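Local coordinates for protein NAD-dependent epimerase/dehydratase (Veillonella parvula DSM 2008, PDB 3R6D) that probably binds a nicotinamide adenine dinucleotide cofactor on a Rossmann-type fold and probably acts as an epimerase or dehydratase, at residues 30-35 / 51-56; 74-79 / 100-105; 81-86 / 133-138; 148-153 / 199-204. One frame throughout, in Å; residues are numbered along the deposited sequence. Where two conformers were deposited one is given.

Interactions 1, 2 and 4 all join neighbouring elements of a single sheet, whereas interaction 3 sets the loop after strand 76-79 against helix 129-144. Interaction 2 is the most buried: valines, isoleucines and a phenylalanine line both faces of a parallel pair. Interaction 1, about 15 Å from it between centres, is only partly buried, and an arginine carries much of its chemistry. Interaction 4 touches interaction 2 through strands 102-108 and 148-158 and mixes irregular backbone bonds with aromatic packing. Interaction 3 has no direct hydrogen bond between its segments and relies on water; its selenomethionine M82 packs against G105 of interaction 2 and I151 of interaction 4.

Interaction 1: residues 30-35 / 51-56; sequences DMHITL and HERVTV
H51 opens a type I beta turn that closes at V54, and its ND1 accepts the backbone N-H of R53 in the imidazole plane. R53 follows with its CG beside the backbone N (chi1 -81°), over the centre of the H32 ring, a CH-pi contact 4.0 Å from the centroid. The chain then bends at chi3 (-70°) and turns the guanidinium toward M31 O and D30. NH1 donates to M31 O at 2.9 Å, within the guanidinium plane and onto a carbonyl lone pair, while NH2 is held by L26 O in helix 22-28. D30 OD1 sits over a guanidinium face, 3.3 Å from R53 NE, a salt bridge of charge alone. The R53 carbonyl accepts I33 N (2.8 Å) and starts the ladder. V54 CG1 meets L35 CD1 at 3.7 Å on the face shared with I33. T55 N donates to I33 O at 2.9 Å and T55 O accepts L35 N at 2.8 Å. On the other face T55 lies beside T34, and a water links its OG1 to I33 O. V56 pairs with L35. Strand 33-37 lies between 8-11 and 54-58, and this parallel order with helical connections is characteristic of a Rossmann-type fold.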
loop_
_atom_site.group_PDB
_atom_site.type_symbol
_atom_site.label_atom_id
_atom_site.label_comp_id
_atom_site.label_asym_id
_atom_site.label_seq_id
_atom_site.Cartn_x
_atom_site.Cartn_y
_atom_site.Cartn_z
ATOM N N ASP A 30 -17.308 -0.021 9.147
ATOM C CA ASP A 30 -18.020 -1.305 9.145
ATOM C C ASP A 30 -17.630 -2.140 7.912
ATOM O O ASP A 30 -18.401 -2.976 7.467
ATOM C CB ASP A 30 -19.549 -1.114 9.250
ATOM C CG ASP A 30 -20.278 -2.357 9.763
ATOM O OD1 ASP A 30 -19.812 -3.031 10.712
ATOM O OD2 ASP A 30 -21.374 -2.642 9.235
HETATM N N MSE A 31 -16.429 -1.919 7.367
HETATM C CA MSE A 31 -15.991 -2.678 6.200
HETATM C C MSE A 31 -15.826 -4.153 6.498
HETATM O O MSE A 31 -15.474 -4.559 7.617
HETATM C CB MSE A 31 -14.688 -2.106 5.629
HETATM C CG MSE A 31 -14.872 -0.682 5.082
HETATM SE SE MSE A 31 -13.315 0.107 4.291
HETATM C CE MSE A 31 -13.250 -0.980 3.027
ATOM N N HIS A 32 -16.058 -4.949 5.470
ATOM C CA HIS A 32 -15.838 -6.376 5.504
ATOM C C HIS A 32 -14.530 -6.659 4.777
ATOM O O HIS A 32 -14.340 -6.228 3.632
ATOM C CB HIS A 32 -17.002 -7.075 4.837
ATOM C CG HIS A 32 -18.241 -7.096 5.671
ATOM N ND1 HIS A 32 -18.896 -5.971 6.138
ATOM C CD2 HIS A 32 -18.904 -8.150 6.187
ATOM C CE1 HIS A 32 -19.956 -6.348 6.848
ATOM N NE2 HIS A 32 -19.983 -7.662 6.888
ATOM N N ILE A 33 -13.639 -7.384 5.444
ATOM C CA ILE A 33 -12.251 -7.474 5.032
ATOM C C ILE A 33 -11.899 -8.917 4.681
ATOM O O ILE A 33 -12.111 -9.836 5.483
ATOM C CB ILE A 33 -11.314 -6.970 6.147
ATOM C CG1 ILE A 33 -11.686 -5.549 6.572
ATOM C CG2 ILE A 33 -9.859 -7.046 5.717
ATOM C CD1 ILE A 33 -10.965 -4.989 7.796
ATOM N N THR A 34 -11.287 -9.106 3.517
ATOM C CA THR A 34 -10.724 -10.394 3.137
ATOM C C THR A 34 -9.216 -10.276 3.115
ATOM O O THR A 34 -8.681 -9.345 2.487
ATOM C CB THR A 34 -11.262 -10.816 1.774
ATOM O OG1 THR A 34 -12.676 -10.963 1.881
ATOM C CG2 THR A 34 -10.664 -12.103 1.291
ATOM N N LEU A 35 -8.551 -11.178 3.824
ATOM C CA LEU A 35 -7.091 -11.231 3.885
ATOM C C LEU A 35 -6.600 -12.426 3.072
ATOM O O LEU A 35 -7.064 -13.548 3.317
ATOM C CB LEU A 35 -6.620 -11.382 5.340
ATOM C CG LEU A 35 -7.141 -10.304 6.294
ATOM C CD1 LEU A 35 -6.607 -10.571 7.720
ATOM C CD2 LEU A 35 -6.769 -8.891 5.865
ATOM N N HIS A 51 -12.009 -11.787 14.346
ATOM C CA HIS A 51 -13.088 -10.797 14.194
ATOM C C HIS A 51 -14.082 -11.257 13.118
ATOM O O HIS A 51 -13.680 -11.744 12.054
ATOM C CB HIS A 51 -12.480 -9.443 13.782
ATOM C CG HIS A 51 -13.437 -8.298 13.911
ATOM N ND1 HIS A 51 -14.560 -8.145 13.110
ATOM C CD2 HIS A 51 -13.467 -7.284 14.805
ATOM C CE1 HIS A 51 -15.217 -7.060 13.496
ATOM N NE2 HIS A 51 -14.566 -6.512 14.515
ATOM N N GLU A 52 -15.372 -11.081 13.389
ATOM C CA GLU A 52 -16.426 -11.544 12.454
ATOM C C GLU A 52 -16.365 -10.900 11.048
ATOM O O GLU A 52 -16.895 -11.482 10.070
ATOM C CB GLU A 52 -17.821 -11.334 13.049
ATOM C CG GLU A 52 -18.165 -9.900 13.310
ATOM C CD GLU A 52 -19.563 -9.705 13.877
ATOM O OE1 GLU A 52 -20.289 -10.714 14.115
ATOM O OE2 GLU A 52 -19.943 -8.528 14.079
ATOM N N ARG A 53 -15.771 -9.714 10.944
ATOM C CA ARG A 53 -15.695 -9.048 9.641
ATOM C C ARG A 53 -14.421 -9.384 8.865
ATOM O O ARG A 53 -14.163 -8.796 7.813
ATOM C CB ARG A 53 -15.906 -7.543 9.790
ATOM C CG ARG A 53 -17.390 -7.185 9.886
ATOM C CD ARG A 53 -17.623 -5.677 9.924
ATOM N NE ARG A 53 -17.187 -5.040 11.175
ATOM C CZ ARG A 53 -16.271 -4.078 11.332
ATOM N NH1 ARG A 53 -15.546 -3.584 10.304
ATOM N NH2 ARG A 53 -16.063 -3.609 12.560
ATOM N N VAL A 54 -13.641 -10.362 9.320
ATOM C CA VAL A 54 -12.416 -10.790 8.666
ATOM C C VAL A 54 -12.570 -12.212 8.131
ATOM O O VAL A 54 -12.982 -13.110 8.870
ATOM C CB VAL A 54 -11.220 -10.741 9.645
ATOM C CG1 VAL A 54 -9.957 -11.287 9.014
ATOM C CG2 VAL A 54 -11.002 -9.286 10.106
ATOM N N THR A 55 -12.238 -12.392 6.854
ATOM C CA THR A 55 -12.225 -13.675 6.188
ATOM C C THR A 55 -10.812 -13.904 5.693
ATOM O O THR A 55 -10.247 -13.008 5.072
ATOM C CB THR A 55 -13.191 -13.660 4.997
ATOM O OG1 THR A 55 -14.510 -13.353 5.472
ATOM C CG2 THR A 55 -13.188 -14.992 4.273
ATOM N N VAL A 56 -10.245 -15.081 5.948
ATOM C CA VAL A 56 -8.910 -15.470 5.442
ATOM C C VAL A 56 -9.050 -16.420 4.266
ATOM O O VAL A 56 -9.819 -17.406 4.368
ATOM C CB VAL A 56 -8.066 -16.200 6.531
ATOM C CG1 VAL A 56 -6.762 -16.817 5.938
ATOM C CG2 VAL A 56 -7.754 -15.244 7.669
HETATM O O HOH W 1 -15.024 -10.703 5.634
#

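Interaction 2: residues 74-79 / 100-105; sequences AEVVFV and IRRVIG
Packing is closest where strands 76-79 and 102-105 run parallel, 4.6 Å apart at their axes. V77 stands mid-ladder: its N donates to R102 O at 3.0 Å and its O accepts I104 N at 2.9 Å. V79 N to I104 O, 2.8 Å, adds the next bond. On the face of V77 and V79, V103 CG2 meets V79 CG2 at 3.7 Å; G105, opposite V79, brings only backbone. Helix 85-96 covers V103 here, as the connection of a right-handed beta-alpha-beta unit in the central sheet of this Rossmann-type fold. The other face carries F78, whose CG is anti to the backbone N (chi1 180°) and whose CD1 reaches I104 CG2 at 4.0 Å, beneath helix 182-193. An alanine in place of F78 would probably lose the ring's contacts with I104 CG2 and with I189 of that helix. R102 CG lies alongside V76 CG2, likewise at 3.7 Å, before chi2 (80°) bends the chain away to E198, N148 and T150. The pairing loosens at E75: a water replaces the direct bond, donating to E75 O at 3.1 Å and accepting R102 N, while R101 points away from the other strand, its NH2 bonded to N146 O.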
loop_
_atom_site.group_PDB
_atom_site.type_symbol
_atom_site.label_atom_id
_atom_site.label_comp_id
_atom_site.label_asym_id
_atom_site.label_seq_id
_atom_site.Cartn_x
_atom_site.Cartn_y
_atom_site.Cartn_z
ATOM N N ALA A 74 -14.613 -7.907 -4.210
ATOM C CA ALA A 74 -13.919 -6.728 -3.661
ATOM C C ALA A 74 -14.430 -5.457 -4.369
ATOM O O ALA A 74 -14.560 -5.444 -5.593
ATOM C CB ALA A 74 -12.424 -6.846 -3.838
ATOM N N GLU A 75 -14.659 -4.398 -3.591
ATOM C CA GLU A 75 -14.855 -3.070 -4.148
ATOM C C GLU A 75 -13.539 -2.309 -4.267
ATOM O O GLU A 75 -13.467 -1.329 -5.021
ATOM C CB GLU A 75 -15.884 -2.314 -3.322
ATOM C CG GLU A 75 -17.255 -2.962 -3.464
ATOM C CD GLU A 75 -18.273 -2.511 -2.455
ATOM O OE1 GLU A 75 -17.926 -1.811 -1.482
ATOM O OE2 GLU A 75 -19.430 -2.907 -2.647
ATOM N N VAL A 76 -12.523 -2.696 -3.512
ATOM C CA VAL A 76 -11.208 -2.097 -3.571
ATOM C C VAL A 76 -10.235 -3.161 -3.097
ATOM O O VAL A 76 -10.589 -3.995 -2.219
ATOM C CB VAL A 76 -11.124 -0.798 -2.720
ATOM C CG1 VAL A 76 -11.552 -1.006 -1.232
ATOM C CG2 VAL A 76 -9.725 -0.180 -2.781
ATOM N N VAL A 77 -9.048 -3.176 -3.700
ATOM C CA VAL A 77 -7.973 -4.078 -3.295
ATOM C C VAL A 77 -6.798 -3.242 -2.805
ATOM O O VAL A 77 -6.409 -2.276 -3.491
ATOM C CB VAL A 77 -7.570 -5.004 -4.477
ATOM C CG1 VAL A 77 -6.370 -5.866 -4.110
ATOM C CG2 VAL A 77 -8.763 -5.905 -4.845
ATOM N N PHE A 78 -6.264 -3.585 -1.635
ATOM C CA PHE A 78 -5.047 -2.973 -1.135
ATOM C C PHE A 78 -3.889 -3.923 -1.364
ATOM O O PHE A 78 -3.978 -5.108 -1.024
ATOM C CB PHE A 78 -5.193 -2.660 0.350
ATOM C CG PHE A 78 -3.943 -2.027 0.940
ATOM C CD1 PHE A 78 -3.664 -0.688 0.720
ATOM C CD2 PHE A 78 -3.054 -2.786 1.707
ATOM C CE1 PHE A 78 -2.501 -0.096 1.241
ATOM C CE2 PHE A 78 -1.916 -2.202 2.283
ATOM C CZ PHE A 78 -1.638 -0.846 2.052
ATOM N N VAL A 79 -2.807 -3.429 -1.979
ATOM C CA VAL A 79 -1.613 -4.223 -2.253
ATOM C C VAL A 79 -0.502 -3.741 -1.347
ATOM O O VAL A 79 0.073 -2.662 -1.564
ATOM C CB VAL A 79 -1.204 -4.151 -3.741
ATOM C CG1 VAL A 79 -0.006 -5.016 -4.027
ATOM C CG2 VAL A 79 -2.347 -4.559 -4.636
ATOM N N ILE A 100 -12.493 -6.069 -11.304
ATOM C CA ILE A 100 -12.190 -5.234 -10.126
ATOM C C ILE A 100 -11.384 -4.051 -10.614
ATOM O O ILE A 100 -10.356 -4.251 -11.268
ATOM C CB ILE A 100 -11.344 -6.020 -9.084
ATOM C CG1 ILE A 100 -11.980 -7.385 -8.739
ATOM C CG2 ILE A 100 -11.116 -5.146 -7.815
ATOM C CD1 ILE A 100 -13.460 -7.320 -8.253
ATOM N N ARG A 101 -11.867 -2.844 -10.354
ATOM C CA ARG A 101 -11.238 -1.637 -10.905
ATOM C C ARG A 101 -10.308 -0.912 -9.931
ATOM O O ARG A 101 -9.242 -0.404 -10.342
ATOM C CB ARG A 101 -12.317 -0.657 -11.386
ATOM C CG ARG A 101 -13.357 -1.305 -12.280
ATOM C CD ARG A 101 -12.738 -1.757 -13.582
ATOM N NE ARG A 101 -12.237 -0.603 -14.318
ATOM C CZ ARG A 101 -11.071 -0.561 -14.962
ATOM N NH1 ARG A 101 -10.261 -1.608 -14.986
ATOM N NH2 ARG A 101 -10.716 0.540 -15.578
ATOM N N ARG A 102 -10.695 -0.856 -8.655
ATOM C CA ARG A 102 -10.017 0.057 -7.692
ATOM C C ARG A 102 -8.908 -0.632 -6.917
ATOM O O ARG A 102 -9.158 -1.657 -6.250
ATOM C CB ARG A 102 -11.041 0.645 -6.733
ATOM C CG ARG A 102 -10.489 1.764 -5.861
ATOM C CD ARG A 102 -10.446 3.078 -6.619
ATOM N NE ARG A 102 -9.891 4.142 -5.758
ATOM C CZ ARG A 102 -8.595 4.468 -5.634
ATOM N NH1 ARG A 102 -7.657 3.902 -6.401
ATOM N NH2 ARG A 102 -8.251 5.372 -4.728
ATOM N N VAL A 103 -7.687 -0.102 -7.031
ATOM C CA VAL A 103 -6.542 -0.715 -6.338
ATOM C C VAL A 103 -5.690 0.387 -5.714
ATOM O O VAL A 103 -5.403 1.397 -6.359
ATOM C CB VAL A 103 -5.776 -1.706 -7.283
ATOM C CG1 VAL A 103 -5.211 -1.024 -8.506
ATOM C CG2 VAL A 103 -4.729 -2.482 -6.513
ATOM N N ILE A 104 -5.297 0.200 -4.448
ATOM C CA ILE A 104 -4.355 1.084 -3.774
ATOM C C ILE A 104 -3.140 0.234 -3.429
ATOM O O ILE A 104 -3.291 -0.809 -2.790
ATOM C CB ILE A 104 -4.985 1.684 -2.489
ATOM C CG1 ILE A 104 -6.190 2.556 -2.840
ATOM C CG2 ILE A 104 -3.934 2.484 -1.711
ATOM C CD1 ILE A 104 -7.099 2.867 -1.663
ATOM N N GLY A 105 -1.949 0.663 -3.838
ATOM C CA GLY A 105 -0.747 -0.132 -3.634
ATOM C C GLY A 105 0.377 0.692 -3.037
ATOM O O GLY A 105 0.474 1.898 -3.294
HETATM O O HOH W 2 -13.403 -1.753 -8.095
#

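Interaction 3: residues 81-86 / 133-138; sequences AMESGS and QGERQA
A138 and the main chain of M82 form the centre of the contact, with A138 CB 3.4 Å from M82 O and 4.0 Å from M82 CB. The loop lies close against the helix at G134 too, where the glycine CA approaches E83 O at 3.1 Å; a CB on G134 would collide with that oxygen. G85 approaches the next turn, its CA 4.0 Å from Q137 CB, so that here also backbone takes the place of a side chain. No direct hydrogen bond joins the segments, and water does the bridging. One water donates to E135 OE2 at 2.7 Å and accepts M82 N, a second lies between M82 O and E135 O, and a third accepts G85 N while donating to Q137 OE1 at 2.8 Å. E135 reaches the loop because its chain bends at chi2 (-92°), which carries the carboxylate back beside M82 O. The two are both acceptors, with OE2 3.1 Å from M82 O, and the closeness would probably be unfavourable without the first water on OE2, the second on M82 O, and S107 OG on OE1. E83 runs alongside E135, its CG touching OE2; the two carboxylates lie near enough that their charges probably repel. Further out, S84 is the N-cap of helix 85-96, its OG bonded to D87 N, which fixes the path of the loop as the helix begins. The loop thus passes from strand 76-79 into helix 85-96 with helix 129-144 against its flank, while M82 packs on S107 of strand 102-108, on L142 and on M88.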
loop_
_atom_site.group_PDB
_atom_site.type_symbol
_atom_site.label_atom_id
_atom_site.label_comp_id
_atom_site.label_asym_id
_atom_site.label_seq_id
_atom_site.Cartn_x
_atom_site.Cartn_y
_atom_site.Cartn_z
ATOM N N ALA A 81 2.537 -4.865 -0.730
ATOM C CA ALA A 81 3.891 -4.891 -1.269
ATOM C C ALA A 81 3.859 -4.963 -2.800
ATOM O O ALA A 81 3.149 -5.784 -3.408
ATOM C CB ALA A 81 4.658 -6.077 -0.659
HETATM N N MSE A 82 4.613 -4.055 -3.412
HETATM C CA MSE A 82 4.745 -3.954 -4.879
HETATM C C MSE A 82 6.228 -4.186 -5.202
HETATM O O MSE A 82 6.963 -3.248 -5.547
HETATM C CB MSE A 82 4.285 -2.579 -5.392
HETATM C CG MSE A 82 2.799 -2.371 -5.212
HETATM SE SE MSE A 82 2.234 -0.601 -5.828
HETATM C CE MSE A 82 2.990 -0.653 -7.624
ATOM N N GLU A 83 6.651 -5.440 -5.047
ATOM C CA GLU A 83 8.073 -5.796 -5.065
ATOM C C GLU A 83 8.535 -6.532 -6.303
ATOM O O GLU A 83 9.746 -6.616 -6.561
ATOM C CB GLU A 83 8.398 -6.659 -3.847
ATOM C CG GLU A 83 8.441 -5.877 -2.546
ATOM C CD GLU A 83 8.459 -6.803 -1.344
ATOM O OE1 GLU A 83 8.499 -8.038 -1.529
ATOM O OE2 GLU A 83 8.462 -6.277 -0.223
ATOM N N SER A 84 7.579 -7.081 -7.046
ATOM C CA SER A 84 7.841 -7.953 -8.179
ATOM C C SER A 84 6.975 -7.602 -9.382
ATOM O O SER A 84 5.755 -7.549 -9.249
ATOM C CB SER A 84 7.578 -9.430 -7.740
ATOM O OG SER A 84 7.255 -10.258 -8.836
ATOM N N GLY A 85 7.571 -7.457 -10.567
ATOM C CA GLY A 85 6.772 -7.240 -11.776
ATOM C C GLY A 85 5.835 -8.401 -12.084
ATOM O O GLY A 85 4.676 -8.206 -12.477
ATOM N N SER A 86 6.350 -9.625 -11.980
ATOM C CA SER A 86 5.512 -10.783 -12.291
ATOM C C SER A 86 4.372 -10.967 -11.282
ATOM O O SER A 86 3.274 -11.301 -11.695
ATOM C CB SER A 86 6.348 -12.038 -12.444
ATOM O OG SER A 86 7.026 -12.261 -11.237
ATOM N N GLN A 133 14.915 -2.632 -8.357
ATOM C CA GLN A 133 14.478 -2.972 -9.699
ATOM C C GLN A 133 13.129 -3.675 -9.720
ATOM O O GLN A 133 12.322 -3.418 -10.600
ATOM C CB GLN A 133 15.567 -3.749 -10.428
ATOM C CG GLN A 133 16.777 -2.827 -10.531
ATOM C CD GLN A 133 17.888 -3.310 -11.432
ATOM O OE1 GLN A 133 18.068 -4.509 -11.643
ATOM N NE2 GLN A 133 18.653 -2.363 -11.963
ATOM N N GLY A 134 12.897 -4.562 -8.749
ATOM C CA GLY A 134 11.606 -5.232 -8.625
ATOM C C GLY A 134 10.505 -4.197 -8.311
ATOM O O GLY A 134 9.406 -4.264 -8.881
ATOM N N GLU A 135 10.809 -3.235 -7.422
ATOM C CA GLU A 135 9.838 -2.154 -7.162
ATOM C C GLU A 135 9.530 -1.349 -8.426
ATOM O O GLU A 135 8.367 -1.029 -8.719
ATOM C CB GLU A 135 10.328 -1.231 -6.040
ATOM C CG GLU A 135 10.244 -1.873 -4.652
ATOM C CD GLU A 135 8.957 -1.608 -3.900
ATOM O OE1 GLU A 135 8.294 -0.571 -4.115
ATOM O OE2 GLU A 135 8.637 -2.470 -3.052
ATOM N N ARG A 136 10.576 -1.037 -9.199
ATOM C CA ARG A 136 10.352 -0.323 -10.444
ATOM C C ARG A 136 9.445 -1.113 -11.424
ATOM O O ARG A 136 8.521 -0.551 -12.025
ATOM C CB ARG A 136 11.697 0.030 -11.100
ATOM C CG ARG A 136 11.563 0.902 -12.284
ATOM C CD ARG A 136 12.919 1.285 -12.826
ATOM N NE ARG A 136 13.594 2.245 -11.963
ATOM C CZ ARG A 136 14.716 2.019 -11.281
ATOM N NH1 ARG A 136 15.327 0.831 -11.368
ATOM N NH2 ARG A 136 15.243 2.993 -10.542
ATOM N N GLN A 137 9.731 -2.412 -11.586
ATOM C CA GLN A 137 8.958 -3.226 -12.514
ATOM C C GLN A 137 7.498 -3.362 -12.061
ATOM O O GLN A 137 6.606 -3.257 -12.890
ATOM C CB GLN A 137 9.612 -4.598 -12.713
ATOM C CG GLN A 137 10.902 -4.494 -13.571
ATOM C CD GLN A 137 11.542 -5.829 -13.937
ATOM O OE1 GLN A 137 11.595 -6.729 -13.111
ATOM N NE2 GLN A 137 12.065 -5.948 -15.192
ATOM N N ALA A 138 7.258 -3.574 -10.757
ATOM C CA ALA A 138 5.885 -3.647 -10.217
ATOM C C ALA A 138 5.102 -2.359 -10.438
ATOM O O ALA A 138 3.948 -2.385 -10.886
ATOM C CB ALA A 138 5.920 -3.981 -8.746
HETATM O O HOH W 3 6.503 -0.704 -6.772
HETATM O O HOH W 4 6.243 -2.182 -1.852
HETATM O O HOH W 5 10.432 -7.867 -10.847
#

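Interaction 4: residues 148-153 / 199-204; sequences NYTILR and TPFHRT
T150 OG1 donates to F201 O at 2.6 Å, in the carbonyl plane and onto a lone pair, and the same hydroxyl is bonded to R102 NH2 of the neighbouring strand. I151 N to T204 O, 2.9 Å, is the most regular backbone bond. One residue earlier the pairing is distorted: T204 N approaches Y149 O at 3.3 Å from above the carbonyl plane, and the shorter bond from R203 N to the same oxygen is weak because it is strongly bent. R203 itself has positive phi and psi (55°/54°), which turns the chain from the 3-10 segment 199-201 into strand 204-209. Within the turn T204 OG1 reaches back to P200 O. Around this polar core, flat groups pack. With CG in the crowded position between backbone N and carbonyl carbon (chi1 68°), Y149 sets its ring under R203, whose CA stands over the ring centre at 3.7 Å in a CH-pi contact. The R203 chain folds on past the rim, bringing NH1 within 3.6 Å of Y149 CE2 on its way to L147 O and S145 O. An alanine in place of Y149 would probably loosen the R203 turn, since the ring face beneath its CA and the rim beside its guanidinium would be lost. At the exposed end N148 OD1 lies over one face of the H202 ring, 3.2 Å from CD2. Strand 148-158 here lies between strand 102-108 and strand 204-209, with L142 and R143 of helix 129-144 against Y149 and I151, and I192 of helix 182-193 against L152 and F201.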
loop_
_atom_site.group_PDB
_atom_site.type_symbol
_atom_site.label_atom_id
_atom_site.label_comp_id
_atom_site.label_asym_id
_atom_site.label_seq_id
_atom_site.Cartn_x
_atom_site.Cartn_y
_atom_site.Cartn_z
ATOM N N ASN A 148 -8.047 1.512 -11.940
ATOM C CA ASN A 148 -8.110 2.771 -11.255
ATOM C C ASN A 148 -7.201 2.688 -10.019
ATOM O O ASN A 148 -7.654 2.390 -8.898
ATOM C CB ASN A 148 -9.528 3.141 -10.864
ATOM C CG ASN A 148 -9.574 4.466 -10.148
ATOM O OD1 ASN A 148 -8.571 5.196 -10.148
ATOM N ND2 ASN A 148 -10.668 4.756 -9.457
ATOM N N TYR A 149 -5.897 2.908 -10.246
ATOM C CA TYR A 149 -4.880 2.727 -9.224
ATOM C C TYR A 149 -4.584 4.004 -8.477
ATOM O O TYR A 149 -4.647 5.119 -9.036
ATOM C CB TYR A 149 -3.586 2.142 -9.830
ATOM C CG TYR A 149 -2.852 3.088 -10.751
ATOM C CD1 TYR A 149 -1.985 4.043 -10.227
ATOM C CD2 TYR A 149 -2.993 3.015 -12.145
ATOM C CE1 TYR A 149 -1.299 4.935 -11.032
ATOM C CE2 TYR A 149 -2.304 3.895 -12.982
ATOM C CZ TYR A 149 -1.453 4.847 -12.402
ATOM O OH TYR A 149 -0.728 5.746 -13.178
ATOM N N THR A 150 -4.176 3.822 -7.217
ATOM C CA THR A 150 -3.415 4.861 -6.521
ATOM C C THR A 150 -2.149 4.194 -6.000
ATOM O O THR A 150 -2.244 3.220 -5.223
ATOM C CB THR A 150 -4.175 5.441 -5.296
ATOM O OG1 THR A 150 -5.544 5.728 -5.637
ATOM C CG2 THR A 150 -3.461 6.677 -4.783
ATOM N N ILE A 151 -0.992 4.683 -6.433
ATOM C CA ILE A 151 0.275 4.225 -5.880
ATOM C C ILE A 151 0.646 5.178 -4.771
ATOM O O ILE A 151 0.576 6.402 -4.951
ATOM C CB ILE A 151 1.350 4.152 -6.975
ATOM C CG1 ILE A 151 0.988 3.041 -7.999
ATOM C CG2 ILE A 151 2.735 3.959 -6.344
ATOM C CD1 ILE A 151 1.799 3.131 -9.271
ATOM N N LEU A 152 1.036 4.644 -3.603
ATOM C CA LEU A 152 1.546 5.459 -2.496
ATOM C C LEU A 152 3.041 5.275 -2.435
ATOM O O LEU A 152 3.532 4.179 -2.157
ATOM C CB LEU A 152 0.855 5.047 -1.165
ATOM C CG LEU A 152 -0.684 5.195 -1.210
ATOM C CD1 LEU A 152 -1.219 4.684 0.124
ATOM C CD2 LEU A 152 -1.090 6.611 -1.479
ATOM N N ARG A 153 3.785 6.332 -2.765
ATOM C CA ARG A 153 5.242 6.304 -2.718
ATOM C C ARG A 153 5.716 6.645 -1.313
ATOM O O ARG A 153 5.648 7.805 -0.910
ATOM C CB ARG A 153 5.847 7.280 -3.733
ATOM C CG ARG A 153 5.607 6.884 -5.182
ATOM C CD ARG A 153 6.059 7.954 -6.149
ATOM N NE ARG A 153 5.124 9.067 -6.216
ATOM C CZ ARG A 153 5.407 10.339 -5.919
ATOM N NH1 ARG A 153 6.576 10.674 -5.348
ATOM N NH2 ARG A 153 4.490 11.286 -6.145
ATOM N N THR A 199 -10.929 11.934 -7.321
ATOM C CA THR A 199 -10.175 12.275 -8.524
ATOM C C THR A 199 -8.670 12.508 -8.288
ATOM O O THR A 199 -7.872 12.113 -9.141
ATOM C CB THR A 199 -10.816 13.426 -9.333
ATOM O OG1 THR A 199 -10.815 14.607 -8.538
ATOM C CG2 THR A 199 -12.246 13.067 -9.742
ATOM N N PRO A 200 -8.256 13.104 -7.140
ATOM C CA PRO A 200 -6.801 13.238 -6.947
ATOM C C PRO A 200 -6.078 11.896 -6.804
ATOM O O PRO A 200 -4.836 11.870 -6.835
ATOM C CB PRO A 200 -6.660 14.017 -5.635
ATOM C CG PRO A 200 -7.971 14.731 -5.483
ATOM C CD PRO A 200 -9.010 13.795 -6.065
ATOM N N PHE A 201 -6.838 10.810 -6.614
ATOM C CA PHE A 201 -6.299 9.506 -6.424
ATOM C C PHE A 201 -6.568 8.571 -7.597
ATOM O O PHE A 201 -6.254 7.406 -7.553
ATOM C CB PHE A 201 -6.875 8.933 -5.129
ATOM C CG PHE A 201 -6.664 9.846 -3.963
ATOM C CD1 PHE A 201 -5.374 10.222 -3.586
ATOM C CD2 PHE A 201 -7.753 10.419 -3.302
ATOM C CE1 PHE A 201 -5.172 11.125 -2.581
ATOM C CE2 PHE A 201 -7.555 11.323 -2.284
ATOM C CZ PHE A 201 -6.266 11.677 -1.913
ATOM N N HIS A 202 -7.194 9.087 -8.654
ATOM C CA HIS A 202 -7.584 8.276 -9.791
ATOM C C HIS A 202 -6.401 8.142 -10.748
ATOM O O HIS A 202 -6.066 9.091 -11.462
ATOM C CB HIS A 202 -8.752 8.958 -10.521
ATOM C CG HIS A 202 -9.402 8.098 -11.562
ATOM N ND1 HIS A 202 -8.907 7.933 -12.842
ATOM C CD2 HIS A 202 -10.507 7.321 -11.490
ATOM C CE1 HIS A 202 -9.679 7.085 -13.504
ATOM N NE2 HIS A 202 -10.669 6.714 -12.715
ATOM N N ARG A 203 -5.779 6.963 -10.783
ATOM C CA ARG A 203 -4.612 6.704 -11.640
ATOM C C ARG A 203 -3.535 7.737 -11.366
ATOM O O ARG A 203 -2.981 8.335 -12.287
ATOM C CB ARG A 203 -4.996 6.630 -13.112
ATOM C CG ARG A 203 -5.962 5.489 -13.369
ATOM C CD ARG A 203 -6.395 5.369 -14.834
ATOM N NE ARG A 203 -5.290 5.230 -15.785
ATOM C CZ ARG A 203 -4.619 4.102 -16.060
ATOM N NH1 ARG A 203 -4.866 2.983 -15.403
ATOM N NH2 ARG A 203 -3.655 4.100 -16.993
ATOM N N THR A 204 -3.165 7.861 -10.101
ATOM C CA THR A 204 -2.077 8.733 -9.716
ATOM C C THR A 204 -1.123 8.028 -8.744
ATOM O O THR A 204 -1.450 7.003 -8.158
ATOM C CB THR A 204 -2.606 10.028 -9.087
ATOM O OG1 THR A 204 -3.280 9.680 -7.897
ATOM C CG2 THR A 204 -3.534 10.780 -10.012
#